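Local coordinates for delta-aminolevulinic acid dehydratase (PDB 3OBK), which catalyses the condensation of two molecules of 5-aminolevulinic acid to porphobilinogen, the monopyrrole building block of haem and other tetrapyrroles, at residues S58-I61 and Q67-L70; M91-V96 and G220-A225; D134-P139 and G144-V149. All blocks are in the same frame, centred on the assembly; numbering follows the deposited sequence.

Contact 1. Residues S58-I61 and Q67-L70; sequences SVPI and QSRL. With EDO (1,2-ethanediol), chain O.
Val59 and Arg69 face each other across a small beta hairpin of two short strands, 59-60 and 68-70; it follows strand 46-53 of the TIM-type barrel, and its strand 68-70 pairs in parallel with that strand. They are the antiparallel hydrogen-bonded pair: Val59 N gives to Arg69 O at 3.0 Å, and Arg69 N returns to Val59 O at 2.7 Å. Their side chains leave the sheet on the same face. One step toward the turn, Pro60 and Ser68 make the non-hydrogen-bonded pair; the backbones come closer here, with 4.1 Å between the two CA atoms, yet the side chains diverge. Ser68 OG still touches Pro60 CA at 3.4 Å. An ethanediol, probably from the crystallisation liquor, accepts from Ser68 N through its O2. Toward the turn, Ile61 N donates a hydrogen bond to Gln67 O.

Ile61 does most of the apolar work. With CG1 beside the backbone N (chi1 -57°) and chi2 extended (160°), CD1 is carried against the backbone of Ser68, 3.6 Å from Ser68 C, and CG1 meets the root of the Arg69 chain, 4.2 Å from its CG. From there Arg69 runs straight from CG to NE, and its guanidinium bonds to the backbone carbonyls of Asp224 and Ala225 on helix 220-226. Gln67 instead bends at chi2 and carries its amide away from the hairpin, to Tyr296 OH.

At the open end, Leu70 hydrogen-bonds through its backbone to strand 46-53, joining the hairpin to the barrel wall. Alongside Leu70 comes the hydroxyl of Ser58, which is bonded to Ser71 N and Asp74; its OG lies 3.3 Å from Leu70 CA and 3.7 Å from Leu70 CD2.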
loop_
_atom_site.group_PDB
_atom_site.type_symbol
_atom_site.label_atom_id
_atom_site.label_comp_id
_atom_site.label_asym_id
_atom_site.label_seq_id
_atom_site.Cartn_x
_atom_site.Cartn_y
_atom_site.Cartn_z
ATOM N N SER A 58 22.904 16.000 -47.969
ATOM C CA SER A 58 21.873 16.046 -46.958
ATOM C C SER A 58 20.701 16.859 -47.479
ATOM O O SER A 58 20.890 17.777 -48.270
ATOM C CB SER A 58 22.411 16.600 -45.651
ATOM O OG SER A 58 23.246 15.638 -45.040
ATOM N N VAL A 59 19.498 16.475 -47.041
ATOM C CA VAL A 59 18.236 17.044 -47.496
ATOM C C VAL A 59 17.381 17.326 -46.264
ATOM O O VAL A 59 17.122 16.421 -45.465
ATOM C CB VAL A 59 17.478 16.038 -48.420
ATOM C CG1 VAL A 59 15.981 16.418 -48.572
ATOM C CG2 VAL A 59 18.154 15.983 -49.788
ATOM N N PRO A 60 16.922 18.575 -46.116
ATOM C CA PRO A 60 16.070 18.900 -44.999
ATOM C C PRO A 60 14.754 18.134 -45.029
ATOM O O PRO A 60 14.231 17.811 -46.123
ATOM C CB PRO A 60 15.793 20.399 -45.185
ATOM C CG PRO A 60 16.860 20.890 -46.088
ATOM C CD PRO A 60 17.127 19.736 -46.996
ATOM N N ILE A 61 14.254 17.835 -43.822
ATOM C CA ILE A 61 12.910 17.288 -43.595
ATOM C C ILE A 61 11.955 18.464 -43.337
ATOM O O ILE A 61 11.979 19.113 -42.293
ATOM C CB ILE A 61 12.909 16.337 -42.406
ATOM C CG1 ILE A 61 13.937 15.217 -42.633
ATOM C CG2 ILE A 61 11.526 15.802 -42.165
ATOM C CD1 ILE A 61 14.371 14.509 -41.320
ATOM N N GLN A 67 15.994 19.549 -38.747
ATOM C CA GLN A 67 16.465 18.166 -38.909
ATOM C C GLN A 67 16.504 17.732 -40.372
ATOM O O GLN A 67 15.654 18.124 -41.167
ATOM C CB GLN A 67 15.558 17.187 -38.175
ATOM C CG GLN A 67 15.320 17.486 -36.711
ATOM C CD GLN A 67 16.606 17.651 -35.948
ATOM O OE1 GLN A 67 17.472 16.760 -35.967
ATOM N NE2 GLN A 67 16.747 18.788 -35.272
ATOM N N SER A 68 17.462 16.888 -40.724
ATOM C CA SER A 68 17.667 16.527 -42.113
ATOM C C SER A 68 17.796 15.027 -42.307
ATOM O O SER A 68 18.113 14.287 -41.356
ATOM C CB SER A 68 18.947 17.183 -42.619
ATOM O OG SER A 68 18.761 18.566 -42.941
ATOM N N ARG A 69 17.572 14.586 -43.546
ATOM C CA ARG A 69 18.070 13.286 -43.969
ATOM C C ARG A 69 19.550 13.466 -44.221
ATOM O O ARG A 69 19.927 14.105 -45.188
ATOM C CB ARG A 69 17.408 12.779 -45.237
ATOM C CG ARG A 69 15.945 12.525 -45.105
ATOM C CD ARG A 69 15.426 11.948 -46.364
ATOM N NE ARG A 69 13.989 11.711 -46.332
ATOM C CZ ARG A 69 13.193 11.710 -47.410
ATOM N NH1 ARG A 69 13.679 11.937 -48.620
ATOM N NH2 ARG A 69 11.890 11.482 -47.266
ATOM N N LEU A 70 20.378 12.881 -43.364
ATOM C CA LEU A 70 21.818 13.107 -43.431
ATOM C C LEU A 70 22.540 12.102 -44.340
ATOM O O LEU A 70 22.252 10.908 -44.344
ATOM C CB LEU A 70 22.437 13.090 -42.035
ATOM C CG LEU A 70 21.900 14.146 -41.070
ATOM C CD1 LEU A 70 22.224 13.802 -39.628
ATOM C CD2 LEU A 70 22.389 15.543 -41.414
HETATM C C1 EDO O . 21.053 18.476 -38.617
HETATM O O1 EDO O . 20.302 19.297 -39.546
HETATM C C2 EDO O . 20.216 17.352 -37.982
HETATM O O2 EDO O . 19.732 16.384 -38.940
HETATM O O HOH W 1 14.290 20.822 -41.968
#

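Contact 2. Residues M91-V96 and G220-A225; sequences MLFPKV and GPFRDA. With PBG (3-[5-(aminomethyl)-4-(carboxymethyl)-1H-pyrrol-3-yl]propanoic acid), chain L.
Phe222 holds CG anti to its backbone N (chi1 175°), which throws the ring off helix 220-226 toward the barrel wall; Phe93, on strand 89-95, has CG beside its own N (chi1 -63°) and raises its ring to meet it. The result is a T-shaped pair. Phe222 directs an edge at the face of Phe93, with planes at 86° and ring centroids 4.8 Å apart. CE2 of Phe222 stands 3.5 Å above the Phe93 plane, over the ring centre, and CZ follows close by.

One face of the same Phe222 ring lies against the bound porphobilinogen. The pyrrole lies over it, C3A 3.4 Å above the centre of the Phe222 ring. Phe93 meets the same pyrrole obliquely. One residue on, Arg223 reaches out through a chain extended from CG to NE and takes a carboxylate oxygen at its guanidinium edge: NH2 donates to PBG O2A at 2.6 Å, while NE adds a weak bond to the same O2A at 3.0 Å. Farther along, the strand and helix approach again where Lys95 CB lies 3.8 Å from Ala225 O.

Lys213, Ser183, Ser293 and Tyr332 also bond the product, and together these groups form the active-site pocket within the TIM barrel, with the T-shaped Phe93-Phe222 pair lining one part of it.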
loop_
_atom_site.group_PDB
_atom_site.type_symbol
_atom_site.label_atom_id
_atom_site.label_comp_id
_atom_site.label_asym_id
_atom_site.label_seq_id
_atom_site.Cartn_x
_atom_site.Cartn_y
_atom_site.Cartn_z
ATOM N N MET A 91 20.499 7.623 -31.564
ATOM C CA MET A 91 19.594 6.618 -32.076
ATOM C C MET A 91 19.603 6.860 -33.591
ATOM O O MET A 91 19.565 8.008 -34.019
ATOM C CB MET A 91 18.229 6.880 -31.419
ATOM C CG MET A 91 17.181 5.810 -31.432
ATOM S SD MET A 91 15.738 6.321 -30.384
ATOM C CE MET A 91 16.038 5.553 -28.790
ATOM N N LEU A 92 19.678 5.803 -34.395
ATOM C CA LEU A 92 19.812 5.934 -35.855
ATOM C C LEU A 92 18.696 5.285 -36.657
ATOM O O LEU A 92 18.404 4.106 -36.510
ATOM C CB LEU A 92 21.125 5.316 -36.343
ATOM C CG LEU A 92 22.407 5.603 -35.586
ATOM C CD1 LEU A 92 23.485 4.814 -36.282
ATOM C CD2 LEU A 92 22.728 7.098 -35.545
ATOM N N PHE A 93 18.115 6.054 -37.552
ATOM C CA PHE A 93 17.051 5.580 -38.394
ATOM C C PHE A 93 17.498 5.709 -39.855
ATOM O O PHE A 93 18.074 6.718 -40.231
ATOM C CB PHE A 93 15.825 6.441 -38.160
ATOM C CG PHE A 93 15.276 6.372 -36.769
ATOM C CD1 PHE A 93 14.486 5.305 -36.371
ATOM C CD2 PHE A 93 15.464 7.409 -35.893
ATOM C CE1 PHE A 93 13.937 5.272 -35.104
ATOM C CE2 PHE A 93 14.909 7.396 -34.643
ATOM C CZ PHE A 93 14.155 6.345 -34.236
ATOM N N PRO A 94 17.268 4.680 -40.672
ATOM C CA PRO A 94 17.604 4.756 -42.096
ATOM C C PRO A 94 16.424 5.103 -43.001
ATOM O O PRO A 94 15.372 4.489 -42.903
ATOM C CB PRO A 94 18.066 3.344 -42.406
ATOM C CG PRO A 94 17.261 2.496 -41.506
ATOM C CD PRO A 94 16.935 3.309 -40.273
ATOM N N LYS A 95 16.609 6.098 -43.863
ATOM C CA LYS A 95 15.726 6.291 -45.017
ATOM C C LYS A 95 16.266 5.375 -46.113
ATOM O O LYS A 95 17.328 5.612 -46.651
ATOM C CB LYS A 95 15.665 7.782 -45.428
ATOM C CG LYS A 95 15.548 8.125 -46.932
ATOM C CD LYS A 95 14.282 7.623 -47.610
ATOM C CE LYS A 95 14.003 8.369 -48.966
ATOM N NZ LYS A 95 15.105 8.318 -50.028
ATOM N N VAL A 96 15.527 4.312 -46.399
ATOM C CA VAL A 96 15.923 3.286 -47.368
ATOM C C VAL A 96 15.356 3.624 -48.752
ATOM O O VAL A 96 14.252 4.168 -48.873
ATOM C CB VAL A 96 15.398 1.892 -46.886
ATOM C CG1 VAL A 96 15.584 0.803 -47.918
ATOM C CG2 VAL A 96 16.043 1.508 -45.521
ATOM N N GLY A 220 3.774 11.619 -37.559
ATOM C CA GLY A 220 3.700 11.939 -38.981
ATOM C C GLY A 220 5.001 12.428 -39.593
ATOM O O GLY A 220 5.401 11.944 -40.652
ATOM N N PRO A 221 5.639 13.424 -38.960
ATOM C CA PRO A 221 6.880 13.953 -39.531
ATOM C C PRO A 221 8.007 12.928 -39.573
ATOM O O PRO A 221 8.792 12.931 -40.515
ATOM C CB PRO A 221 7.216 15.142 -38.619
ATOM C CG PRO A 221 5.890 15.560 -38.059
ATOM C CD PRO A 221 5.091 14.304 -37.913
ATOM N N PHE A 222 8.068 12.034 -38.590
ATOM C CA PHE A 222 8.999 10.916 -38.691
ATOM C C PHE A 222 8.742 10.107 -40.007
ATOM O O PHE A 222 9.681 9.789 -40.749
ATOM C CB PHE A 222 8.891 10.031 -37.445
ATOM C CG PHE A 222 9.732 8.764 -37.496
ATOM C CD1 PHE A 222 9.257 7.622 -38.141
ATOM C CD2 PHE A 222 10.965 8.709 -36.844
ATOM C CE1 PHE A 222 10.003 6.466 -38.156
ATOM C CE2 PHE A 222 11.729 7.562 -36.835
ATOM C CZ PHE A 222 11.274 6.440 -37.514
ATOM N N ARG A 223 7.475 9.795 -40.283
ATOM C CA ARG A 223 7.133 9.034 -41.467
ATOM C C ARG A 223 7.393 9.809 -42.768
ATOM O O ARG A 223 7.594 9.205 -43.813
ATOM C CB ARG A 223 5.681 8.561 -41.385
ATOM C CG ARG A 223 5.456 7.520 -40.283
ATOM C CD ARG A 223 3.994 7.240 -40.069
ATOM N NE ARG A 223 3.734 6.356 -38.929
ATOM C CZ ARG A 223 2.541 6.216 -38.355
ATOM N NH1 ARG A 223 1.488 6.904 -38.801
ATOM N NH2 ARG A 223 2.382 5.401 -37.321
ATOM N N ASP A 224 7.400 11.139 -42.713
ATOM C CA ASP A 224 7.862 11.914 -43.858
ATOM C C ASP A 224 9.359 11.694 -44.018
ATOM O O ASP A 224 9.836 11.497 -45.136
ATOM C CB ASP A 224 7.577 13.407 -43.689
ATOM C CG ASP A 224 6.078 13.734 -43.621
ATOM O OD1 ASP A 224 5.255 12.930 -44.130
ATOM O OD2 ASP A 224 5.726 14.810 -43.061
ATOM N N ALA A 225 10.096 11.705 -42.900
ATOM C CA ALA A 225 11.563 11.562 -42.921
ATOM C C ALA A 225 12.019 10.263 -43.580
ATOM O O ALA A 225 12.951 10.268 -44.411
ATOM C CB ALA A 225 12.163 11.690 -41.537
HETATM C CHA PBG L . 9.025 2.705 -36.333
HETATM C C1A PBG L . 9.214 3.998 -35.610
HETATM C C2A PBG L . 8.340 5.081 -35.610
HETATM C C3A PBG L . 8.925 6.042 -34.806
HETATM C C4A PBG L . 10.076 5.489 -34.277
HETATM N NA PBG L . 10.246 4.266 -34.798
HETATM C C5A PBG L . 7.099 5.292 -36.446
HETATM C C6A PBG L . 5.938 4.449 -36.137
HETATM O O1A PBG L . 6.160 3.396 -35.482
HETATM O O2A PBG L . 4.810 4.744 -36.593
HETATM C C7A PBG L . 8.393 7.402 -34.574
HETATM C C8A PBG L . 9.306 8.378 -33.930
HETATM C C9A PBG L . 8.929 9.801 -33.959
HETATM O O3A PBG L . 9.828 10.625 -33.820
HETATM O O4A PBG L . 7.841 10.215 -34.388
HETATM N N1 PBG L . 8.853 1.518 -35.560
#

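Contact 3. Residues D134-P139 and G144-V149; sequences DVALDP and GHDGVV. With PBG (3-[5-(aminomethyl)-4-(carboxymethyl)-1H-pyrrol-3-yl]propanoic acid), chain L.
The loop after barrel strand 130-135 folds back on itself here and forms the acidic end of the product pocket; in zinc-dependent relatives the equivalent loop carries metal-binding cysteines. Asp138 and Asp146 lie side by side and point the same way, their carboxylates stacked with planes 11° apart. The approach is close, Asp146 OD1 lying 3.1 Å from Asp138 CG. The amino group of porphobilinogen, N1, gives one bond to Asp146 OD2 at 3.0 Å and a weak one to Asp138 OD1 at 3.1 Å, while Lys236 forms a salt bridge with Asp146 OD1. In Asp134, CG anti to the backbone N (chi1 -172°) turns the carboxylate toward the ligand; Asp134 OD1 receives a weak but nearly straight bond from the pyrrole NA at 3.4 Å and is also bonded to Ser183 OG.

Backbone contacts accompany the pairing. Leu137 N donates to Asp146 O at 3.1 Å, coming from above the carbonyl plane, and Asp138 CA makes a CH···O contact of 3.2 Å with His145 O. Beyond them Leu137 reaches over Gly147 to set CD1 3.9 Å from Val148 CG2.

Leu137 also packs on Gln164 and Leu165 of helix 158-175, Val148 N bonds to Thr161 of that helix, and Val135 joins the loop's base to neighbouring strand 179-182.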
loop_
_atom_site.group_PDB
_atom_site.type_symbol
_atom_site.label_atom_id
_atom_site.label_comp_id
_atom_site.label_asym_id
_atom_site.label_seq_id
_atom_site.Cartn_x
_atom_site.Cartn_y
_atom_site.Cartn_z
ATOM N N ASP A 134 17.072 1.166 -34.105
ATOM C CA ASP A 134 15.703 0.722 -34.029
ATOM C C ASP A 134 15.591 -0.715 -34.573
ATOM O O ASP A 134 16.398 -1.129 -35.416
ATOM C CB ASP A 134 14.833 1.681 -34.830
ATOM C CG ASP A 134 13.363 1.425 -34.653
ATOM O OD1 ASP A 134 12.720 2.121 -33.811
ATOM O OD2 ASP A 134 12.850 0.524 -35.366
ATOM N N VAL A 135 14.618 -1.474 -34.051
ATOM C CA VAL A 135 14.247 -2.780 -34.604
ATOM C C VAL A 135 12.761 -2.740 -34.933
ATOM O O VAL A 135 11.928 -2.432 -34.088
ATOM C CB VAL A 135 14.590 -3.943 -33.663
ATOM C CG1 VAL A 135 14.008 -5.278 -34.181
ATOM C CG2 VAL A 135 16.111 -4.025 -33.467
ATOM N N ALA A 136 12.447 -3.029 -36.183
ATOM C CA ALA A 136 11.117 -2.821 -36.746
ATOM C C ALA A 136 11.274 -2.797 -38.245
ATOM O O ALA A 136 12.314 -2.373 -38.776
ATOM C CB ALA A 136 10.470 -1.531 -36.259
ATOM N N LEU A 137 10.259 -3.283 -38.932
ATOM C CA LEU A 137 10.386 -3.482 -40.366
ATOM C C LEU A 137 9.896 -2.291 -41.135
ATOM O O LEU A 137 10.012 -2.272 -42.326
ATOM C CB LEU A 137 9.605 -4.710 -40.803
ATOM C CG LEU A 137 9.987 -5.995 -40.087
ATOM C CD1 LEU A 137 9.207 -7.161 -40.678
ATOM C CD2 LEU A 137 11.469 -6.270 -40.169
ATOM N N ASP A 138 9.329 -1.289 -40.486
ATOM C CA ASP A 138 8.629 -0.298 -41.295
ATOM C C ASP A 138 9.526 0.511 -42.192
ATOM O O ASP A 138 9.093 0.904 -43.251
ATOM C CB ASP A 138 7.629 0.599 -40.533
ATOM C CG ASP A 138 8.111 1.069 -39.188
ATOM O OD1 ASP A 138 8.717 0.295 -38.414
ATOM O OD2 ASP A 138 7.760 2.226 -38.874
ATOM N N PRO A 139 10.780 0.753 -41.796
ATOM C CA PRO A 139 11.603 1.512 -42.729
ATOM C C PRO A 139 11.932 0.719 -43.974
ATOM O O PRO A 139 12.409 1.278 -44.950
ATOM C CB PRO A 139 12.888 1.812 -41.930
ATOM C CG PRO A 139 12.545 1.605 -40.466
ATOM C CD PRO A 139 11.396 0.624 -40.457
ATOM N N GLY A 144 4.690 0.033 -45.280
ATOM C CA GLY A 144 4.768 0.966 -44.165
ATOM C C GLY A 144 4.283 0.400 -42.831
ATOM O O GLY A 144 3.798 1.133 -41.986
ATOM N N HIS A 145 4.414 -0.915 -42.646
ATOM C CA HIS A 145 4.119 -1.543 -41.363
ATOM C C HIS A 145 5.364 -2.114 -40.674
ATOM O O HIS A 145 6.342 -2.473 -41.336
ATOM C CB HIS A 145 3.055 -2.607 -41.546
ATOM C CG HIS A 145 1.702 -2.040 -41.783
ATOM N ND1 HIS A 145 0.886 -1.633 -40.756
ATOM C CD2 HIS A 145 1.041 -1.759 -42.929
ATOM C CE1 HIS A 145 -0.239 -1.159 -41.259
ATOM N NE2 HIS A 145 -0.164 -1.208 -42.577
ATOM N N ASP A 146 5.305 -2.174 -39.342
ATOM C CA ASP A 146 6.418 -2.648 -38.518
ATOM C C ASP A 146 6.595 -4.157 -38.600
ATOM O O ASP A 146 7.586 -4.680 -38.137
ATOM C CB ASP A 146 6.220 -2.274 -37.049
ATOM C CG ASP A 146 6.112 -0.770 -36.812
ATOM O OD1 ASP A 146 5.600 -0.032 -37.673
ATOM O OD2 ASP A 146 6.483 -0.332 -35.716
ATOM N N GLY A 147 5.634 -4.863 -39.169
ATOM C CA GLY A 147 5.752 -6.292 -39.395
ATOM C C GLY A 147 5.370 -6.722 -40.805
ATOM O O GLY A 147 5.000 -5.896 -41.663
ATOM N N VAL A 148 5.470 -8.023 -41.040
ATOM C CA VAL A 148 5.092 -8.602 -42.320
ATOM C C VAL A 148 3.574 -8.639 -42.461
ATOM O O VAL A 148 2.884 -9.044 -41.552
ATOM C CB VAL A 148 5.641 -10.007 -42.476
ATOM C CG1 VAL A 148 5.204 -10.575 -43.811
ATOM C CG2 VAL A 148 7.158 -9.990 -42.378
ATOM N N VAL A 149 3.078 -8.183 -43.605
ATOM C CA VAL A 149 1.660 -8.102 -43.873
ATOM C C VAL A 149 1.241 -9.296 -44.709
ATOM O O VAL A 149 1.829 -9.574 -45.745
ATOM C CB VAL A 149 1.302 -6.804 -44.607
ATOM C CG1 VAL A 149 -0.195 -6.745 -44.879
ATOM C CG2 VAL A 149 1.760 -5.585 -43.801
HETATM C CHA PBG L . 9.025 2.705 -36.333
HETATM C C1A PBG L . 9.214 3.998 -35.610
HETATM C C2A PBG L . 8.340 5.081 -35.610
HETATM C C3A PBG L . 8.925 6.042 -34.806
HETATM C C4A PBG L . 10.076 5.489 -34.277
HETATM N NA PBG L . 10.246 4.266 -34.798
HETATM C C5A PBG L . 7.099 5.292 -36.446
HETATM C C6A PBG L . 5.938 4.449 -36.137
HETATM O O1A PBG L . 6.160 3.396 -35.482
HETATM O O2A PBG L . 4.810 4.744 -36.593
HETATM C C7A PBG L . 8.393 7.402 -34.574
HETATM C C8A PBG L . 9.306 8.378 -33.930
HETATM C C9A PBG L . 8.929 9.801 -33.959
HETATM O O3A PBG L . 9.828 10.625 -33.820
HETATM O O4A PBG L . 7.841 10.215 -34.388
HETATM N N1 PBG L . 8.853 1.518 -35.560
#

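How the contacts relate
From the N terminus, contact 1 comes first: it closes the short turn between 58-61 and 67-70 and pairs the two hairpin strands, the second of which lies beside strand 46-53. Contact 2 opens only afterwards, at strand 89-95, and closes a loop of 123 residues at helix 220-226. Contact 3 is nested inside that loop, a short loop closed just after strand 130-135, which neighbours 89-95 in the barrel. Contacts 1 and 2 touch, with Ile61 CD1 packed on Ala225 CB. Contacts 2 and 3 meet through Val96 against Pro139 and share the porphobilinogen, whereas contacts 1 and 3 stay about 10 Å apart at their nearest atoms.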